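Local coordinates for histidine-containing phosphotransfer protein 2 (PDB 1YVI) that relays phosphoryl groups between cytokinin sensor histidine kinases and B-type response regulators, acting as a positive regulator of cytokinin signalling, at residues S15-Q20 with R128-T133; T63-P68 with D111-A116; A77-L82 with F96-F101; R7-A12 with L135-Q140; R56-I61 with M115-V120. One frame throughout, in Å; residues are numbered along the deposited sequence.

Contact 1: S15-Q20 with R128-T133; sequences SSMFSQ and RNKFQT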
# COMPACT_ATOMS: atom_id res chain seq x y z
N SER A 15 14.51 4.69 -6.40
CA SER A 15 14.45 4.81 -7.85
C SER A 15 13.79 3.56 -8.50
O SER A 15 12.95 3.66 -9.39
CB SER A 15 15.85 5.10 -8.41
OG SER A 15 16.03 4.48 -9.67
N SER A 16 14.15 2.39 -8.02
CA SER A 16 13.56 1.18 -8.56
C SER A 16 12.04 1.07 -8.22
O SER A 16 11.27 0.49 -8.98
CB SER A 16 14.35 -0.04 -8.08
OG SER A 16 13.92 -0.39 -6.77
N MET A 17 11.62 1.57 -7.06
CA MET A 17 10.18 1.55 -6.74
C MET A 17 9.40 2.37 -7.79
O MET A 17 8.34 1.94 -8.21
CB MET A 17 9.93 2.07 -5.35
CG MET A 17 10.43 1.10 -4.29
SD MET A 17 10.70 1.91 -2.72
CE MET A 17 9.09 2.59 -2.38
N PHE A 18 9.93 3.54 -8.18
CA PHE A 18 9.25 4.35 -9.18
C PHE A 18 9.42 3.70 -10.57
O PHE A 18 8.47 3.72 -11.39
CB PHE A 18 9.80 5.80 -9.29
CG PHE A 18 9.43 6.71 -8.14
CD1 PHE A 18 10.26 6.79 -7.01
CD2 PHE A 18 8.29 7.52 -8.21
CE1 PHE A 18 9.94 7.67 -5.91
CE2 PHE A 18 7.96 8.40 -7.14
CZ PHE A 18 8.78 8.47 -5.99
N SER A 19 10.61 3.19 -10.87
CA SER A 19 10.84 2.71 -12.25
C SER A 19 10.09 1.41 -12.51
O SER A 19 9.72 1.11 -13.67
CB SER A 19 12.35 2.59 -12.59
OG SER A 19 12.90 1.51 -11.90
N GLN A 20 9.82 0.64 -11.44
CA GLN A 20 8.98 -0.57 -11.55
C GLN A 20 7.47 -0.34 -11.49
O GLN A 20 6.68 -1.27 -11.54
CB GLN A 20 9.42 -1.59 -10.52
CG GLN A 20 10.82 -2.11 -10.84
CD GLN A 20 11.42 -2.92 -9.73
OE1 GLN A 20 10.77 -3.21 -8.73
NE2 GLN A 20 12.68 -3.29 -9.89
N ARG A 128 4.93 -3.72 0.09
CA ARG A 128 5.37 -3.86 1.51
C ARG A 128 6.83 -4.32 1.60
O ARG A 128 7.62 -3.89 2.46
CB ARG A 128 4.49 -4.90 2.26
CG ARG A 128 4.86 -4.92 3.74
CD ARG A 128 3.89 -5.82 4.54
NE ARG A 128 4.05 -5.57 5.99
CZ ARG A 128 4.99 -6.08 6.78
NH1 ARG A 128 5.96 -6.88 6.33
NH2 ARG A 128 4.98 -5.74 8.05
N ASN A 129 7.21 -5.20 0.67
CA ASN A 129 8.58 -5.68 0.62
C ASN A 129 9.54 -4.49 0.51
O ASN A 129 10.52 -4.37 1.25
CB ASN A 129 8.75 -6.56 -0.63
CG ASN A 129 10.21 -6.90 -0.90
OD1 ASN A 129 10.88 -6.23 -1.65
ND2 ASN A 129 10.72 -7.91 -0.21
N LYS A 130 9.30 -3.64 -0.47
CA LYS A 130 10.22 -2.50 -0.72
C LYS A 130 10.17 -1.51 0.45
O LYS A 130 11.21 -1.02 0.90
CB LYS A 130 9.79 -1.81 -2.03
CG LYS A 130 9.93 -2.67 -3.25
CD LYS A 130 11.36 -3.20 -3.39
CE LYS A 130 11.51 -4.13 -4.64
NZ LYS A 130 11.02 -5.51 -4.38
N PHE A 131 8.96 -1.25 0.98
CA PHE A 131 8.82 -0.39 2.17
C PHE A 131 9.58 -0.89 3.35
O PHE A 131 10.15 -0.11 4.04
CB PHE A 131 7.36 -0.18 2.61
CG PHE A 131 6.58 0.79 1.74
CD1 PHE A 131 7.20 1.75 0.94
CD2 PHE A 131 5.16 0.78 1.81
CE1 PHE A 131 6.43 2.67 0.19
CE2 PHE A 131 4.39 1.73 1.11
CZ PHE A 131 5.01 2.65 0.27
N GLN A 132 9.57 -2.19 3.61
CA GLN A 132 10.25 -2.71 4.78
C GLN A 132 11.78 -2.55 4.65
O GLN A 132 12.45 -2.16 5.58
CB GLN A 132 9.91 -4.20 4.96
CG GLN A 132 8.45 -4.42 5.45
CD GLN A 132 8.15 -3.70 6.74
OE1 GLN A 132 8.81 -3.95 7.71
NE2 GLN A 132 7.16 -2.79 6.73
N THR A 133 12.31 -2.85 3.47
CA THR A 133 13.73 -2.59 3.15
C THR A 133 14.05 -1.08 3.31
O THR A 133 15.08 -0.72 3.90
CB THR A 133 14.06 -3.09 1.72
OG1 THR A 133 13.76 -4.51 1.61
CG2 THR A 133 15.53 -2.85 1.37

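Contact 2: T63-P68 with D111-A116; sequences TLLEQP and DGCLMA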
# COMPACT_ATOMS: atom_id res chain seq x y z
N THR A 63 -12.71 -11.16 6.20
CA THR A 63 -13.74 -11.56 7.16
C THR A 63 -15.14 -11.35 6.64
O THR A 63 -16.00 -12.24 6.79
CB THR A 63 -13.56 -10.86 8.53
OG1 THR A 63 -12.32 -11.26 9.05
CG2 THR A 63 -14.67 -11.21 9.52
N LEU A 64 -15.40 -10.19 6.03
CA LEU A 64 -16.69 -9.94 5.45
C LEU A 64 -17.03 -10.97 4.38
O LEU A 64 -18.22 -11.42 4.24
CB LEU A 64 -16.78 -8.51 4.88
CG LEU A 64 -16.71 -7.30 5.83
CD1 LEU A 64 -16.57 -6.03 4.98
CD2 LEU A 64 -17.98 -7.24 6.67
N LEU A 65 -16.01 -11.38 3.63
CA LEU A 65 -16.21 -12.32 2.50
C LEU A 65 -16.34 -13.78 2.91
O LEU A 65 -16.71 -14.64 2.08
CB LEU A 65 -15.06 -12.17 1.50
CG LEU A 65 -15.00 -10.83 0.75
CD1 LEU A 65 -13.73 -10.77 -0.15
CD2 LEU A 65 -16.28 -10.64 -0.08
N GLU A 66 -16.06 -14.05 4.19
CA GLU A 66 -16.27 -15.35 4.86
C GLU A 66 -17.70 -15.48 5.43
O GLU A 66 -18.06 -16.55 5.87
CB GLU A 66 -15.21 -15.54 5.98
CG GLU A 66 -13.78 -15.77 5.37
CD GLU A 66 -12.57 -15.59 6.33
OE1 GLU A 66 -12.78 -15.62 7.58
OE2 GLU A 66 -11.40 -15.43 5.80
N GLN A 67 -18.52 -14.43 5.39
CA GLN A 67 -19.85 -14.52 6.06
C GLN A 67 -20.89 -15.28 5.22
O GLN A 67 -20.83 -15.23 4.00
CB GLN A 67 -20.41 -13.15 6.40
CG GLN A 67 -19.52 -12.33 7.31
CD GLN A 67 -19.12 -13.09 8.56
OE1 GLN A 67 -19.98 -13.48 9.37
NE2 GLN A 67 -17.80 -13.34 8.71
N PRO A 68 -21.87 -15.97 5.85
CA PRO A 68 -22.91 -16.65 5.05
C PRO A 68 -23.61 -15.69 4.09
O PRO A 68 -23.81 -16.01 2.94
CB PRO A 68 -23.93 -17.14 6.13
CG PRO A 68 -23.17 -17.28 7.34
CD PRO A 68 -22.07 -16.20 7.30
N ASP A 111 -17.08 -14.61 -4.97
CA ASP A 111 -15.89 -15.18 -5.60
C ASP A 111 -15.09 -14.18 -6.37
O ASP A 111 -13.88 -14.22 -6.33
CB ASP A 111 -16.23 -16.40 -6.47
CG ASP A 111 -16.60 -17.65 -5.64
OD1 ASP A 111 -16.71 -17.66 -4.37
OD2 ASP A 111 -16.81 -18.68 -6.27
N GLY A 112 -15.74 -13.21 -7.01
CA GLY A 112 -15.02 -12.14 -7.69
C GLY A 112 -14.26 -11.24 -6.68
O GLY A 112 -13.13 -10.85 -6.91
N CYS A 113 -14.92 -10.88 -5.58
CA CYS A 113 -14.33 -10.11 -4.47
C CYS A 113 -13.13 -10.88 -3.91
O CYS A 113 -12.07 -10.27 -3.69
CB CYS A 113 -15.37 -9.86 -3.37
SG CYS A 113 -16.65 -8.65 -3.86
N LEU A 114 -13.27 -12.20 -3.72
CA LEU A 114 -12.17 -13.02 -3.21
C LEU A 114 -10.99 -13.03 -4.15
O LEU A 114 -9.85 -12.93 -3.70
CB LEU A 114 -12.64 -14.45 -2.82
CG LEU A 114 -13.37 -14.62 -1.49
CD1 LEU A 114 -14.07 -16.01 -1.44
CD2 LEU A 114 -12.46 -14.47 -0.29
N MET A 115 -11.25 -13.10 -5.44
CA MET A 115 -10.17 -13.12 -6.46
C MET A 115 -9.55 -11.74 -6.56
O MET A 115 -8.32 -11.62 -6.67
CB MET A 115 -10.67 -13.53 -7.85
CG MET A 115 -10.94 -15.05 -8.04
SD MET A 115 -11.12 -15.34 -9.84
CE MET A 115 -9.40 -15.31 -10.43
N ALA A 116 -10.38 -10.71 -6.42
CA ALA A 116 -9.84 -9.33 -6.40
C ALA A 116 -8.96 -9.05 -5.15
O ALA A 116 -7.92 -8.38 -5.24
CB ALA A 116 -11.01 -8.29 -6.52

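Contact 3: A77-L82 with F96-F101; sequences AYVHQL and FTCMQF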
# COMPACT_ATOMS: atom_id res chain seq x y z
N ALA A 77 -17.27 -0.22 0.68
CA ALA A 77 -16.78 0.87 1.57
C ALA A 77 -15.34 0.61 2.05
O ALA A 77 -14.57 1.54 2.05
CB ALA A 77 -17.69 1.04 2.78
N TYR A 78 -15.00 -0.62 2.50
CA TYR A 78 -13.61 -0.92 2.91
C TYR A 78 -12.61 -0.82 1.77
O TYR A 78 -11.50 -0.30 1.94
CB TYR A 78 -13.45 -2.32 3.49
CG TYR A 78 -13.71 -2.38 4.97
CD1 TYR A 78 -12.86 -1.75 5.88
CD2 TYR A 78 -14.73 -3.13 5.47
CE1 TYR A 78 -13.09 -1.85 7.27
CE2 TYR A 78 -14.97 -3.22 6.83
CZ TYR A 78 -14.13 -2.60 7.72
OH TYR A 78 -14.46 -2.68 9.04
N VAL A 79 -12.99 -1.35 0.61
CA VAL A 79 -12.15 -1.21 -0.59
C VAL A 79 -11.93 0.29 -0.92
O VAL A 79 -10.87 0.71 -1.31
CB VAL A 79 -12.81 -2.03 -1.78
CG1 VAL A 79 -12.17 -1.68 -3.13
CG2 VAL A 79 -12.68 -3.56 -1.42
N HIS A 80 -12.97 1.09 -0.76
CA HIS A 80 -12.88 2.50 -1.05
C HIS A 80 -11.89 3.15 -0.08
O HIS A 80 -11.11 3.99 -0.46
CB HIS A 80 -14.28 3.14 -0.88
CG HIS A 80 -14.33 4.61 -1.19
ND1 HIS A 80 -14.31 5.58 -0.20
CD2 HIS A 80 -14.37 5.27 -2.38
CE1 HIS A 80 -14.31 6.78 -0.77
NE2 HIS A 80 -14.38 6.62 -2.09
N GLN A 81 -11.94 2.76 1.19
CA GLN A 81 -10.96 3.26 2.17
C GLN A 81 -9.55 2.89 1.75
O GLN A 81 -8.66 3.72 1.89
CB GLN A 81 -11.15 2.63 3.54
CG GLN A 81 -12.26 3.11 4.30
CD GLN A 81 -12.06 2.87 5.81
OE1 GLN A 81 -12.64 3.59 6.61
NE2 GLN A 81 -11.29 1.86 6.18
N LEU A 82 -9.33 1.63 1.36
CA LEU A 82 -7.98 1.19 1.01
C LEU A 82 -7.52 1.95 -0.25
O LEU A 82 -6.37 2.27 -0.37
CB LEU A 82 -7.94 -0.33 0.75
CG LEU A 82 -6.59 -0.94 0.39
CD1 LEU A 82 -5.52 -0.57 1.43
CD2 LEU A 82 -6.75 -2.46 0.27
N PHE A 96 -5.28 0.98 -8.14
CA PHE A 96 -6.01 0.59 -9.35
C PHE A 96 -6.76 -0.71 -9.19
O PHE A 96 -7.86 -0.84 -9.71
CB PHE A 96 -5.13 0.55 -10.60
CG PHE A 96 -4.50 1.86 -10.91
CD1 PHE A 96 -5.26 2.99 -10.87
CD2 PHE A 96 -3.16 1.95 -11.21
CE1 PHE A 96 -4.67 4.23 -11.12
CE2 PHE A 96 -2.60 3.18 -11.47
CZ PHE A 96 -3.36 4.30 -11.42
N THR A 97 -6.20 -1.62 -8.41
CA THR A 97 -6.89 -2.92 -8.12
C THR A 97 -8.18 -2.67 -7.34
O THR A 97 -9.23 -3.24 -7.67
CB THR A 97 -5.92 -3.85 -7.42
OG1 THR A 97 -4.80 -4.09 -8.30
CG2 THR A 97 -6.61 -5.18 -7.08
N CYS A 98 -8.12 -1.78 -6.34
CA CYS A 98 -9.35 -1.36 -5.59
C CYS A 98 -10.46 -0.77 -6.48
O CYS A 98 -11.65 -0.98 -6.26
CB CYS A 98 -9.00 -0.32 -4.48
SG CYS A 98 -8.05 -1.17 -3.16
N MET A 99 -10.04 0.02 -7.46
CA MET A 99 -10.96 0.62 -8.42
C MET A 99 -11.75 -0.44 -9.14
O MET A 99 -12.99 -0.36 -9.26
CB MET A 99 -10.17 1.49 -9.38
CG MET A 99 -9.80 2.82 -8.73
SD MET A 99 -8.64 3.85 -9.64
CE MET A 99 -9.60 4.35 -11.05
N GLN A 100 -11.06 -1.47 -9.60
CA GLN A 100 -11.69 -2.53 -10.40
C GLN A 100 -12.60 -3.35 -9.47
O GLN A 100 -13.67 -3.84 -9.83
CB GLN A 100 -10.58 -3.44 -10.99
CG GLN A 100 -11.12 -4.67 -11.76
CD GLN A 100 -10.29 -5.04 -13.00
OE1 GLN A 100 -9.06 -5.22 -12.95
NE2 GLN A 100 -10.98 -5.19 -14.13
N PHE A 101 -12.15 -3.45 -8.23
CA PHE A 101 -12.75 -4.31 -7.20
C PHE A 101 -14.21 -3.93 -6.98
O PHE A 101 -15.05 -4.80 -6.70
CB PHE A 101 -11.85 -4.16 -5.93
CG PHE A 101 -12.03 -5.20 -4.86
CD1 PHE A 101 -13.28 -5.72 -4.52
CD2 PHE A 101 -10.92 -5.60 -4.10
CE1 PHE A 101 -13.42 -6.65 -3.46
CE2 PHE A 101 -11.07 -6.55 -3.03
CZ PHE A 101 -12.30 -7.07 -2.72

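Contact 4: R7-A12 with L135-Q140; sequences RDQLTA and LQLEQQ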
# COMPACT_ATOMS: atom_id res chain seq x y z
N ARG A 7 22.96 6.01 2.02
CA ARG A 7 22.22 6.94 1.19
C ARG A 7 22.06 6.44 -0.25
O ARG A 7 20.96 6.56 -0.83
CB ARG A 7 22.82 8.36 1.26
CG ARG A 7 22.52 9.07 2.65
CD ARG A 7 22.94 10.56 2.71
NE ARG A 7 24.01 10.81 3.69
CZ ARG A 7 25.24 11.25 3.38
NH1 ARG A 7 25.58 11.49 2.12
NH2 ARG A 7 26.14 11.45 4.35
N ASP A 8 23.12 5.88 -0.83
CA ASP A 8 23.07 5.39 -2.19
C ASP A 8 22.21 4.16 -2.31
O ASP A 8 21.57 3.96 -3.33
CB ASP A 8 24.47 5.07 -2.72
CG ASP A 8 25.29 6.33 -3.04
OD1 ASP A 8 24.72 7.46 -3.18
OD2 ASP A 8 26.52 6.17 -3.14
N GLN A 9 22.30 3.28 -1.31
CA GLN A 9 21.38 2.14 -1.20
C GLN A 9 19.91 2.59 -1.18
O GLN A 9 19.08 2.06 -1.90
CB GLN A 9 21.69 1.35 0.06
CG GLN A 9 22.93 0.51 -0.09
CD GLN A 9 23.41 -0.07 1.24
OE1 GLN A 9 22.79 -0.99 1.78
NE2 GLN A 9 24.52 0.47 1.78
N LEU A 10 19.60 3.57 -0.36
CA LEU A 10 18.25 4.10 -0.31
C LEU A 10 17.81 4.76 -1.61
O LEU A 10 16.68 4.59 -2.05
CB LEU A 10 18.11 5.06 0.88
CG LEU A 10 16.72 5.70 1.07
CD1 LEU A 10 15.64 4.57 1.32
CD2 LEU A 10 16.70 6.76 2.21
N THR A 11 18.71 5.52 -2.26
CA THR A 11 18.41 6.17 -3.53
C THR A 11 18.10 5.11 -4.60
O THR A 11 17.14 5.24 -5.37
CB THR A 11 19.62 7.03 -3.98
OG1 THR A 11 19.77 8.09 -3.03
CG2 THR A 11 19.43 7.61 -5.40
N ALA A 12 18.94 4.07 -4.63
CA ALA A 12 18.76 2.96 -5.53
C ALA A 12 17.39 2.30 -5.32
O ALA A 12 16.64 2.06 -6.28
CB ALA A 12 19.88 1.95 -5.37
N LEU A 135 12.54 1.11 5.23
CA LEU A 135 12.48 1.43 6.70
C LEU A 135 13.77 1.07 7.43
O LEU A 135 14.25 1.83 8.32
CB LEU A 135 11.30 0.72 7.39
CG LEU A 135 9.91 1.19 6.96
CD1 LEU A 135 8.80 0.27 7.50
CD2 LEU A 135 9.65 2.62 7.44
N GLN A 136 14.28 -0.11 7.12
CA GLN A 136 15.53 -0.60 7.66
C GLN A 136 16.66 0.34 7.24
O GLN A 136 17.44 0.79 8.10
CB GLN A 136 15.74 -2.03 7.17
CG GLN A 136 16.90 -2.86 7.72
CD GLN A 136 16.68 -4.36 7.32
OE1 GLN A 136 15.76 -4.67 6.55
NE2 GLN A 136 17.52 -5.27 7.86
N LEU A 137 16.73 0.69 5.95
CA LEU A 137 17.72 1.70 5.51
C LEU A 137 17.54 3.06 6.17
O LEU A 137 18.53 3.66 6.62
CB LEU A 137 17.73 1.87 3.96
CG LEU A 137 18.10 0.59 3.17
CD1 LEU A 137 17.88 0.80 1.63
CD2 LEU A 137 19.53 0.24 3.46
N GLU A 138 16.31 3.58 6.21
CA GLU A 138 16.02 4.85 6.87
C GLU A 138 16.49 4.79 8.35
O GLU A 138 17.20 5.70 8.81
CB GLU A 138 14.53 5.26 6.75
CG GLU A 138 14.07 5.66 5.34
CD GLU A 138 14.09 7.17 5.05
OE1 GLU A 138 15.18 7.80 5.15
OE2 GLU A 138 13.00 7.71 4.70
N GLN A 139 16.16 3.71 9.05
CA GLN A 139 16.62 3.51 10.45
C GLN A 139 18.13 3.69 10.60
O GLN A 139 18.59 4.44 11.47
CB GLN A 139 16.19 2.14 11.01
CG GLN A 139 14.79 2.11 11.58
CD GLN A 139 14.19 0.70 11.70
OE1 GLN A 139 14.91 -0.31 11.81
NE2 GLN A 139 12.85 0.62 11.70
N GLN A 140 18.89 3.03 9.75
CA GLN A 140 20.35 3.13 9.81
C GLN A 140 20.85 4.56 9.48
O GLN A 140 21.81 5.07 10.08
CB GLN A 140 21.01 2.09 8.89
CG GLN A 140 20.56 0.66 9.18
CD GLN A 140 21.13 -0.32 8.16
OE1 GLN A 140 22.33 -0.59 8.13
NE2 GLN A 140 20.28 -0.85 7.31

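Contact 5: R56-I61 with M115-V120; sequences RIINEI and MALAVV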
# COMPACT_ATOMS: atom_id res chain seq x y z
N ARG A 56 -4.71 -4.36 8.07
CA ARG A 56 -5.95 -4.40 8.86
C ARG A 56 -7.18 -4.42 7.96
O ARG A 56 -8.16 -5.18 8.20
CB ARG A 56 -6.03 -3.17 9.78
CG ARG A 56 -7.23 -3.18 10.67
CD ARG A 56 -7.36 -1.93 11.51
NE ARG A 56 -7.17 -0.71 10.73
CZ ARG A 56 -8.14 -0.08 10.08
NH1 ARG A 56 -9.39 -0.53 10.08
NH2 ARG A 56 -7.84 1.01 9.42
N ILE A 57 -7.22 -3.54 6.97
CA ILE A 57 -8.39 -3.48 6.09
C ILE A 57 -8.53 -4.73 5.22
O ILE A 57 -9.63 -5.18 4.95
CB ILE A 57 -8.31 -2.21 5.17
CG1 ILE A 57 -8.53 -0.94 5.97
CG2 ILE A 57 -9.40 -2.25 4.04
CD1 ILE A 57 -7.90 0.30 5.31
N ILE A 58 -7.43 -5.19 4.64
CA ILE A 58 -7.45 -6.44 3.85
C ILE A 58 -8.07 -7.56 4.72
O ILE A 58 -8.96 -8.29 4.28
CB ILE A 58 -6.03 -6.84 3.39
CG1 ILE A 58 -5.57 -5.84 2.30
CG2 ILE A 58 -5.98 -8.36 2.96
CD1 ILE A 58 -4.12 -5.92 1.87
N ASN A 59 -7.62 -7.65 5.97
CA ASN A 59 -8.15 -8.69 6.87
C ASN A 59 -9.60 -8.47 7.19
O ASN A 59 -10.35 -9.44 7.27
CB ASN A 59 -7.35 -8.76 8.15
CG ASN A 59 -5.94 -9.26 7.93
OD1 ASN A 59 -5.68 -10.00 6.99
ND2 ASN A 59 -5.02 -8.88 8.83
N GLU A 60 -10.05 -7.22 7.33
CA GLU A 60 -11.50 -6.97 7.55
C GLU A 60 -12.36 -7.35 6.34
O GLU A 60 -13.48 -7.85 6.49
CB GLU A 60 -11.83 -5.49 7.90
CG GLU A 60 -11.15 -4.96 9.13
CD GLU A 60 -11.78 -5.37 10.46
OE1 GLU A 60 -12.73 -6.19 10.47
OE2 GLU A 60 -11.30 -4.85 11.51
N ILE A 61 -11.88 -7.01 5.15
CA ILE A 61 -12.56 -7.45 3.94
C ILE A 61 -12.64 -8.99 3.86
O ILE A 61 -13.72 -9.54 3.61
CB ILE A 61 -11.86 -6.92 2.69
CG1 ILE A 61 -12.02 -5.36 2.63
CG2 ILE A 61 -12.56 -7.46 1.40
CD1 ILE A 61 -10.98 -4.71 1.64
N MET A 115 -11.25 -13.10 -5.44
CA MET A 115 -10.17 -13.12 -6.46
C MET A 115 -9.55 -11.74 -6.56
O MET A 115 -8.32 -11.62 -6.67
CB MET A 115 -10.67 -13.53 -7.85
CG MET A 115 -10.94 -15.05 -8.04
SD MET A 115 -11.12 -15.34 -9.84
CE MET A 115 -9.40 -15.31 -10.43
N ALA A 116 -10.38 -10.71 -6.42
CA ALA A 116 -9.84 -9.33 -6.40
C ALA A 116 -8.96 -9.05 -5.15
O ALA A 116 -7.92 -8.38 -5.24
CB ALA A 116 -11.01 -8.29 -6.52
N LEU A 117 -9.40 -9.58 -4.00
CA LEU A 117 -8.66 -9.40 -2.76
C LEU A 117 -7.32 -10.11 -2.82
O LEU A 117 -6.31 -9.57 -2.31
CB LEU A 117 -9.44 -9.89 -1.54
CG LEU A 117 -8.85 -9.45 -0.17
CD1 LEU A 117 -8.89 -7.88 -0.05
CD2 LEU A 117 -9.74 -10.16 0.89
N ALA A 118 -7.27 -11.27 -3.50
CA ALA A 118 -5.97 -11.92 -3.69
C ALA A 118 -5.01 -11.02 -4.50
O ALA A 118 -3.81 -10.95 -4.18
CB ALA A 118 -6.15 -13.30 -4.38
N VAL A 119 -5.51 -10.34 -5.54
CA VAL A 119 -4.67 -9.39 -6.30
C VAL A 119 -4.26 -8.20 -5.38
O VAL A 119 -3.12 -7.67 -5.47
CB VAL A 119 -5.38 -8.91 -7.65
CG1 VAL A 119 -4.49 -7.91 -8.43
CG2 VAL A 119 -5.83 -10.17 -8.58
N VAL A 120 -5.20 -7.74 -4.56
CA VAL A 120 -4.86 -6.67 -3.59
C VAL A 120 -3.67 -7.13 -2.74
O VAL A 120 -2.67 -6.39 -2.52
CB VAL A 120 -6.04 -6.24 -2.73
CG1 VAL A 120 -5.56 -5.25 -1.55
CG2 VAL A 120 -7.14 -5.55 -3.58

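Contact 1: S15-Q20 with R128-T133
The last turn of helix 2-19 lies alongside helix 110-142 with M17 and K130 as its nearest backbone neighbours, their CA atoms 7.3 Å apart. The two chains run alongside each other, pointing opposite ways, and M17 CG rests 3.7 Å from K130 CB. The thioether then folds at its end (chi3 58°), which carries M17 CE across to F131 CE1 at 3.7 Å. It meets that ring obliquely, M17 coming in nearly perpendicular to the F131 side chain. An alanine here would lose CG, SD and CE, so that a gap would probably open beside F131 CE1 and K130 CB would probably lose its neighbour from this helix. K130 bends at chi2 and again at chi4, and its NZ donates to N129 OD1 at 2.8 Å from above the carbonyl plane. F131 also packs on V47, F50 and C51 of helix 42-65. This is packing of an N-terminal helix onto the long C-terminal helix that extends beyond the four-helix bundle of the HPt fold.

Contact 2: T63-P68 with D111-A116
No flat side chain enters where L65 meets C113 and L114; the flat group nearby is the Q67 amide, whose N-H points within its own plane to T63 O. The contact belongs to the HPt four-helix bundle, joining the C-terminal end of helix 42-65 to the first turns of helix 110-142. Q67 NE2 donates to T63 O at 2.9 Å, nearly straight (175°) and only 3° out of the amide plane. T63 O also accepts from E66 N, and the two donors arrive from opposite faces of the carbonyl plane, so T63 O is gripped by two donors. L65, with CG beside its backbone N (chi1 -67°), spreads both methyls over C113. L65 CD1 also lies 3.9 Å from L114 N, close to the backbone of the opposing helix. R110 adds a polar tie, its NH1 bonding to the carbonyl oxygens of L65 and Q67, while C113 continues inward to F101 and F104. At the outer side L114 CD2 reaches L65 CB at 3.9 Å, and at the inner side L65 CD2 stands 3.5 Å from C113 CB.

Contact 3: A77-L82 with F96-F101
V79 sets its CG2 methyl over one face of the F101 ring, 3.5 Å from the centroid and only 2° off the ring normal, a CH-pi contact centred on the ring. The CG1 branch meets the backbone. With CG1 anti to the backbone N (chi1 167°), V79 sends that methyl into the opposing helix, 3.2 Å from C98 O, a close approach, and 3.8 Å from F101 CB. One valine therefore wedges against both the backbone and the ring of its partner helix. A turn farther on, L82 CG lies 3.8 Å from C98 SG, so the cysteine sulfur lies between the L82 side chain and V79 O. A serine in place of F101 would remove the ring and would probably leave V79 CG2 facing a gap between the helices. The segment axes approach to 9.0 Å and run antiparallel at 158°, close enough for short side chains to bridge them. H80, the predicted phosphohistidine, unmodified here, follows V79 directly, but its CB points away from this interface. Helices 72-89 and 92-106 form one side of the bundle: V79 also packs on I61 of helix 42-65, while L82 touches V120 and F101 touches A116 of helix 110-142.

Contact 4: R7-A12 with L135-Q140
L137 CD1 presses on the backbone of L10 in the tight part of this contact, 3.8 Å from L10 N, whereas the two leucine side chains themselves approach no closer than 4.3 Å, from L10 CD1 to L137 CB. E138 closes the same side: L10 CD2 lies 3.5 Å from E138 OE1, methyl against carboxylate oxygen. That oxygen arrives because the glutamate chain bends sharply at chi2 (-96°), away from a staggered value, folding the carboxylate back over the leucine. The carboxylate slants across the leucine tip, and a buried carboxylate with a methyl for a neighbour is likely to be less well solvated than one on the open surface. The other border is looser and faces solvent. There Q9, extended beyond CG, stands nearly perpendicular to L137, with Q9 OE1 3.9 Å from L137 CD2, while its NE2 makes a weak hydrogen bond to A5 O. The segment axes run antiparallel at 153° and come within 9.7 Å. Helix 2-19 thus lies along the C-terminal part of helix 110-142, with L6 and L13 extending the leucine cover on L137, while L135 and E138 turn to S44 at the beginning of helix 42-65.

Contact 5: R56-I61 with M115-V120
I58 and I61 face L117 and V120 in an all-aliphatic layer of the HPt four-helix bundle, between antiparallel helices 42-65 and 110-142. I58 and V120 lie side by side, pointing opposite ways, I58 CD1 coming 3.8 Å from V120 CG1. I58 CG2 is more distant from L117 CD1, at 4.2 Å. I61 slants across L117 and offers mainly its CG2 branch. The segment axes run at 165° with a closest approach of 11.0 Å, a separation bridged by side chains from both helices. Farther out, Y78 and V79 of helix 72-89 pack on I61, and L82 and T97 flank V120, so all four bundle helices contribute. R121 and F124 continue along helix 110-142 beside I58. The rotamer of L117, with CG anti to its own N (chi1 -167°), points the isobutyl group at the isoleucines: its CD2 lies 3.9 Å from I61 CG2 and the same distance from the carbonyl oxygen I58 O.

Overall arrangement
Contacts 2, 3 and 5 form one end of the molecule and touch one another, whereas contacts 1 and 4 lie on the opposite side of the chain's centre. Contacts 3 and 5, centres about 9 Å apart, are buried, and their side-chain packing is apolar apart from the C98 thiol. Contact 2 joins the same helices as contact 5, 42-65 and 110-142, but at the bundle's end, where one of its leucines is exposed. Contacts 1 and 4, whose segments adjoin in the sequence, both join helix 2-19 to helix 110-142, and there lysine, glutamine and glutamate mix with the apolar groups. Helix 110-142 serves four of the five; contact 3 alone lacks it.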